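Local coordinates for protein putative ring-cleaving dioxygenase mhqO (Bacillus subtilis subsp. subtilis, PDB 3OAJ) that is a putative iron-dependent extradiol dioxygenase that may open the rings of aromatic compounds and so contribute to their degradation and detoxification, at residues A[9-14]-A[216-221]; A[78-83]-A[157-162]. All coordinates share one frame; numbering follows the deposited sequence.

Contact 1 (A[9-14]-A[216-221]); sequences IHHITA and VHHIAW. With ZN (zinc ion), chain C; SO4 (sulfate ion), chain D.
The imidazoles of His11 and His218 each carry one residue of the opposite strand on a face: Ala220 CB lies 3.5 Å from the centroid of the His11 ring, and Thr13 CB sits in the same way over the His218 ring. The two rings meet rim to rim with their planes at 80°, and both turn an NE2 to the zinc ion, in the vicinal oxygen chelate fold that builds such metal sites from paired modules. His11 NE2 is 2.1 Å from the zinc and His218 NE2 2.3 Å; Glu266 and sulfate atoms O3 and O4 complete the sphere. The sulfate probably came from the crystallisation liquor, while the same three residues are predicted to hold iron. With chi1 near +63° in both histidines, CG stands between the backbone N and the carbonyl carbon, which swings each ring in toward the other strand until both NE2 atoms reach the zinc. His11 ND1 gives a straight bond to His10 ND1, in its own ring plane, fixing how the ring is rotated. The strands run antiparallel through two classic beta bulges, where His10 and His11 face Ala220, and His217 and His218 face Thr13. On the other face Ile12 CG1 lies alongside Ile219 CG1. Thr13 O takes N-H bonds from both His217 and His218, and Thr13 OG1 donates to sulfate O3 at 2.7 Å.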
loop_
_atom_site.group_PDB
_atom_site.type_symbol
_atom_site.label_atom_id
_atom_site.label_comp_id
_atom_site.label_asym_id
_atom_site.label_seq_id
_atom_site.Cartn_x
_atom_site.Cartn_y
_atom_site.Cartn_z
ATOM N N ILE A 9 -0.741 -8.853 -0.452
ATOM C CA ILE A 9 -0.508 -7.589 0.229
ATOM C C ILE A 9 -1.695 -7.247 1.161
ATOM O O ILE A 9 -2.879 -7.409 0.789
ATOM C CB ILE A 9 -0.321 -6.464 -0.801
ATOM C CG1 ILE A 9 0.923 -6.714 -1.679
ATOM C CG2 ILE A 9 -0.280 -5.078 -0.120
ATOM C CD1 ILE A 9 0.967 -5.847 -2.951
ATOM N N HIS A 10 -1.353 -6.807 2.374
ATOM C CA HIS A 10 -2.294 -6.233 3.321
ATOM C C HIS A 10 -2.396 -4.730 3.065
ATOM O O HIS A 10 -3.468 -4.220 2.780
ATOM C CB HIS A 10 -1.850 -6.544 4.772
ATOM C CG HIS A 10 -2.822 -6.112 5.820
ATOM N ND1 HIS A 10 -2.958 -4.796 6.212
ATOM C CD2 HIS A 10 -3.689 -6.824 6.582
ATOM C CE1 HIS A 10 -3.887 -4.713 7.149
ATOM N NE2 HIS A 10 -4.324 -5.929 7.415
ATOM N N HIS A 11 -1.272 -4.028 3.178
ATOM C CA HIS A 11 -1.234 -2.594 2.876
ATOM C C HIS A 11 0.185 -2.226 2.472
ATOM O O HIS A 11 1.109 -3.021 2.633
ATOM C CB HIS A 11 -1.676 -1.736 4.081
ATOM C CG HIS A 11 -0.794 -1.852 5.286
ATOM N ND1 HIS A 11 -0.984 -2.814 6.258
ATOM C CD2 HIS A 11 0.258 -1.101 5.698
ATOM C CE1 HIS A 11 -0.090 -2.647 7.218
ATOM N NE2 HIS A 11 0.683 -1.622 6.902
ATOM N N ILE A 12 0.328 -1.033 1.907
ATOM C CA ILE A 12 1.612 -0.437 1.621
ATOM C C ILE A 12 1.612 0.938 2.276
ATOM O O ILE A 12 0.613 1.646 2.295
ATOM C CB ILE A 12 1.794 -0.317 0.074
ATOM C CG1 ILE A 12 2.013 -1.705 -0.537
ATOM C CG2 ILE A 12 2.940 0.610 -0.299
ATOM C CD1 ILE A 12 1.803 -1.772 -2.045
ATOM N N THR A 13 2.774 1.332 2.785
ATOM C CA THR A 13 2.897 2.568 3.536
ATOM C C THR A 13 4.002 3.429 2.945
ATOM O O THR A 13 5.114 2.958 2.689
ATOM C CB THR A 13 3.152 2.278 5.025
ATOM O OG1 THR A 13 2.001 1.616 5.544
ATOM C CG2 THR A 13 3.469 3.570 5.838
ATOM N N ALA A 14 3.652 4.693 2.721
ATOM C CA ALA A 14 4.563 5.645 2.098
ATOM C C ALA A 14 4.648 6.965 2.849
ATOM O O ALA A 14 3.697 7.385 3.494
ATOM C CB ALA A 14 4.124 5.910 0.666
ATOM N N VAL A 216 8.225 4.601 -0.993
ATOM C CA VAL A 216 7.468 3.628 -0.214
ATOM C C VAL A 216 8.322 3.200 0.971
ATOM O O VAL A 216 9.475 2.804 0.795
ATOM C CB VAL A 216 7.073 2.404 -1.060
ATOM C CG1 VAL A 216 6.388 1.356 -0.188
ATOM C CG2 VAL A 216 6.176 2.851 -2.220
ATOM N N HIS A 217 7.741 3.264 2.168
ATOM C CA HIS A 217 8.455 2.945 3.416
ATOM C C HIS A 217 8.533 1.436 3.647
ATOM O O HIS A 217 9.583 0.903 4.014
ATOM C CB HIS A 217 7.787 3.630 4.615
ATOM C CG HIS A 217 8.532 3.437 5.900
ATOM N ND1 HIS A 217 9.454 4.345 6.370
ATOM C CD2 HIS A 217 8.510 2.423 6.799
ATOM C CE1 HIS A 217 9.960 3.907 7.512
ATOM N NE2 HIS A 217 9.407 2.742 7.792
ATOM N N HIS A 218 7.403 0.750 3.450
ATOM C CA HIS A 218 7.372 -0.700 3.601
ATOM C C HIS A 218 6.149 -1.320 2.953
ATOM O O HIS A 218 5.187 -0.613 2.590
ATOM C CB HIS A 218 7.470 -1.098 5.079
ATOM C CG HIS A 218 6.315 -0.643 5.924
ATOM N ND1 HIS A 218 6.340 0.547 6.624
ATOM C CD2 HIS A 218 5.134 -1.232 6.229
ATOM C CE1 HIS A 218 5.225 0.670 7.323
ATOM N NE2 HIS A 218 4.467 -0.386 7.089
ATOM N N ILE A 219 6.202 -2.644 2.795
ATOM C CA ILE A 219 5.086 -3.398 2.270
ATOM C C ILE A 219 4.652 -4.456 3.279
ATOM O O ILE A 219 5.484 -5.200 3.796
ATOM C CB ILE A 219 5.433 -3.997 0.866
ATOM C CG1 ILE A 219 4.248 -4.796 0.297
ATOM C CG2 ILE A 219 6.726 -4.835 0.892
ATOM C CD1 ILE A 219 4.285 -4.967 -1.230
ATOM N N ALA A 220 3.343 -4.514 3.542
ATOM C CA ALA A 220 2.804 -5.477 4.495
ATOM C C ALA A 220 2.054 -6.594 3.779
ATOM O O ALA A 220 1.258 -6.358 2.851
ATOM C CB ALA A 220 1.882 -4.787 5.484
ATOM N N TRP A 221 2.344 -7.810 4.224
ATOM C CA TRP A 221 1.691 -9.023 3.755
ATOM C C TRP A 221 0.668 -9.496 4.775
ATOM O O TRP A 221 0.824 -9.278 5.967
ATOM C CB TRP A 221 2.760 -10.098 3.533
ATOM C CG TRP A 221 3.863 -9.584 2.651
ATOM C CD1 TRP A 221 5.047 -9.051 3.058
ATOM C CD2 TRP A 221 3.865 -9.515 1.218
ATOM N NE1 TRP A 221 5.779 -8.648 1.978
ATOM C CE2 TRP A 221 5.085 -8.936 0.835
ATOM C CE3 TRP A 221 2.953 -9.901 0.223
ATOM C CZ2 TRP A 221 5.426 -8.718 -0.497
ATOM C CZ3 TRP A 221 3.295 -9.680 -1.107
ATOM C CH2 TRP A 221 4.534 -9.122 -1.448
HETATM ZN ZN ZN C . 2.512 -1.289 7.873
HETATM S S SO4 D . 2.155 0.511 9.552
HETATM O O1 SO4 D . 3.551 0.548 9.986
HETATM O O2 SO4 D . 1.308 1.417 10.303
HETATM O O3 SO4 D . 2.027 0.798 8.122
HETATM O O4 SO4 D . 1.658 -0.838 9.837
#

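Contact 2 (A[78-83]-A[157-162])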
loop_
_atom_site.group_PDB
_atom_site.type_symbol
_atom_site.label_atom_id
_atom_site.label_comp_id
_atom_site.label_asym_id
_atom_site.label_seq_id
_atom_site.Cartn_x
_atom_site.Cartn_y
_atom_site.Cartn_z
ATOM N N GLY A 78 16.131 -1.606 -2.438
ATOM C CA GLY A 78 15.694 -1.649 -1.049
ATOM C C GLY A 78 14.294 -1.078 -0.812
ATOM O O GLY A 78 13.931 -0.805 0.330
ATOM N N GLN A 79 13.496 -0.911 -1.875
ATOM C CA GLN A 79 12.147 -0.345 -1.768
ATOM C C GLN A 79 11.189 -1.025 -2.719
ATOM O O GLN A 79 11.614 -1.571 -3.740
ATOM C CB GLN A 79 12.135 1.135 -2.177
ATOM C CG GLN A 79 12.991 2.053 -1.331
ATOM C CD GLN A 79 13.080 3.468 -1.910
ATOM O OE1 GLN A 79 12.353 3.822 -2.835
ATOM N NE2 GLN A 79 13.993 4.267 -1.375
ATOM N N VAL A 80 9.897 -0.972 -2.404
ATOM C CA VAL A 80 8.874 -1.104 -3.436
ATOM C C VAL A 80 9.048 0.036 -4.442
ATOM O O VAL A 80 9.039 1.217 -4.062
ATOM C CB VAL A 80 7.457 -1.023 -2.832
ATOM C CG1 VAL A 80 6.378 -1.113 -3.909
ATOM C CG2 VAL A 80 7.267 -2.092 -1.788
ATOM N N GLY A 81 9.215 -0.322 -5.715
ATOM C CA GLY A 81 9.420 0.666 -6.771
ATOM C C GLY A 81 8.129 1.206 -7.357
ATOM O O GLY A 81 8.004 2.418 -7.605
ATOM N N VAL A 82 7.153 0.324 -7.584
ATOM C CA VAL A 82 5.875 0.695 -8.189
ATOM C C VAL A 82 4.727 0.022 -7.427
ATOM O O VAL A 82 4.816 -1.142 -7.054
ATOM C CB VAL A 82 5.813 0.266 -9.678
ATOM C CG1 VAL A 82 4.551 0.803 -10.347
ATOM C CG2 VAL A 82 7.040 0.747 -10.437
ATOM N N THR A 83 3.674 0.776 -7.176
ATOM C CA THR A 83 2.484 0.237 -6.554
ATOM C C THR A 83 1.440 0.084 -7.654
ATOM O O THR A 83 1.190 1.024 -8.420
ATOM C CB THR A 83 1.987 1.192 -5.444
ATOM O OG1 THR A 83 3.022 1.314 -4.454
ATOM C CG2 THR A 83 0.703 0.680 -4.805
ATOM N N ALA A 157 2.584 -5.223 -6.723
ATOM C CA ALA A 157 3.669 -4.261 -6.585
ATOM C C ALA A 157 4.891 -4.762 -7.319
ATOM O O ALA A 157 5.017 -5.971 -7.595
ATOM C CB ALA A 157 4.004 -4.016 -5.095
ATOM N N THR A 158 5.798 -3.828 -7.607
ATOM C CA THR A 158 7.089 -4.148 -8.210
ATOM C C THR A 158 8.175 -3.803 -7.196
ATOM O O THR A 158 8.238 -2.676 -6.721
ATOM C CB THR A 158 7.318 -3.350 -9.531
ATOM O OG1 THR A 158 6.324 -3.754 -10.489
ATOM C CG2 THR A 158 8.742 -3.605 -10.089
ATOM N N LEU A 159 8.978 -4.800 -6.836
ATOM C CA LEU A 159 10.024 -4.662 -5.826
ATOM C C LEU A 159 11.374 -4.411 -6.452
ATOM O O LEU A 159 11.743 -5.054 -7.432
ATOM C CB LEU A 159 10.105 -5.930 -4.962
ATOM C CG LEU A 159 8.764 -6.423 -4.390
ATOM C CD1 LEU A 159 8.963 -7.685 -3.546
ATOM C CD2 LEU A 159 8.086 -5.329 -3.576
ATOM N N LEU A 160 12.109 -3.475 -5.859
ATOM C CA LEU A 160 13.494 -3.185 -6.219
ATOM C C LEU A 160 14.363 -3.686 -5.073
ATOM O O LEU A 160 14.358 -3.129 -3.987
ATOM C CB LEU A 160 13.694 -1.684 -6.408
ATOM C CG LEU A 160 12.698 -0.966 -7.325
ATOM C CD1 LEU A 160 13.017 0.525 -7.368
ATOM C CD2 LEU A 160 12.737 -1.549 -8.738
ATOM N N SER A 161 15.071 -4.777 -5.320
ATOM C CA SER A 161 15.842 -5.457 -4.290
ATOM C C SER A 161 17.348 -5.274 -4.498
ATOM O O SER A 161 17.834 -5.326 -5.635
ATOM C CB SER A 161 15.493 -6.951 -4.308
ATOM O OG SER A 161 16.368 -7.695 -3.481
ATOM N N GLU A 162 18.092 -5.070 -3.413
ATOM C CA GLU A 162 19.554 -5.040 -3.512
ATOM C C GLU A 162 20.112 -6.423 -3.857
ATOM O O GLU A 162 21.203 -6.530 -4.405
ATOM C CB GLU A 162 20.197 -4.537 -2.221
ATOM C CG GLU A 162 19.971 -3.058 -1.934
ATOM C CD GLU A 162 20.774 -2.570 -0.742
ATOM O OE1 GLU A 162 21.752 -3.246 -0.350
ATOM O OE2 GLU A 162 20.425 -1.503 -0.206
#
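Leu160 lays its isobutyl group over the backbone of Gly81, with CD1 3.6 Å from Gly81 CA. Gly81 belongs to a classic beta bulge in this antiparallel strand pair, which joins strands from the two VOC (vicinal oxygen chelate) domains of the chain. Gly81 and Val82 both face Thr158, whose carbonyl O takes a 2.7 Å bond from Gly81 N and a weak one from Val82 N. With no side chain on Gly81, Leu160 CG also comes within 3.7 Å of Gly81 CA. A second irregularity, a G1 bulge, closes the other end: Leu160 O accepts from Gln79 N in the carbonyl plane and from Gly78 N well above it. Gly78 has a positive phi of 86°, a turn that glycine takes easily.

On the face shared by Val80, Ala157 and Leu159, the two methyls of Val80 split their work. Its chi1 of 178° places CG1 anti to the backbone N and against Ala157 CB, while CG2 meets Leu159 CD2 at 3.8 Å; Val216 and Ile219 of strand 215-223 cover this valine. Between the backbones, Thr158 N bonds to Val82 O. On the other face, Val82 CB packs against Thr158 CB at 3.9 Å.

In the fold
Contact 1 joins the central strands 9-16 and 215-223 of one eight-stranded mixed sheet, and contact 2 does the same for strands 79-87 and 153-160 in a second sheet with the same strand order. Along the chain, contact 2 is nested inside the loop that contact 1 closes. Their centres are about 11 Å apart, and the sheets pack directly: Val80 CG2 meets Ile219 CB at 3.7 Å, and Ile12 CD1 meets Thr83 CG2. Each contact pairs the first VOC range with the second, so each sheet is built from strands of both ranges. The metal belongs to contact 1, while contact 2 packs against the side of that sheet turned from the histidines.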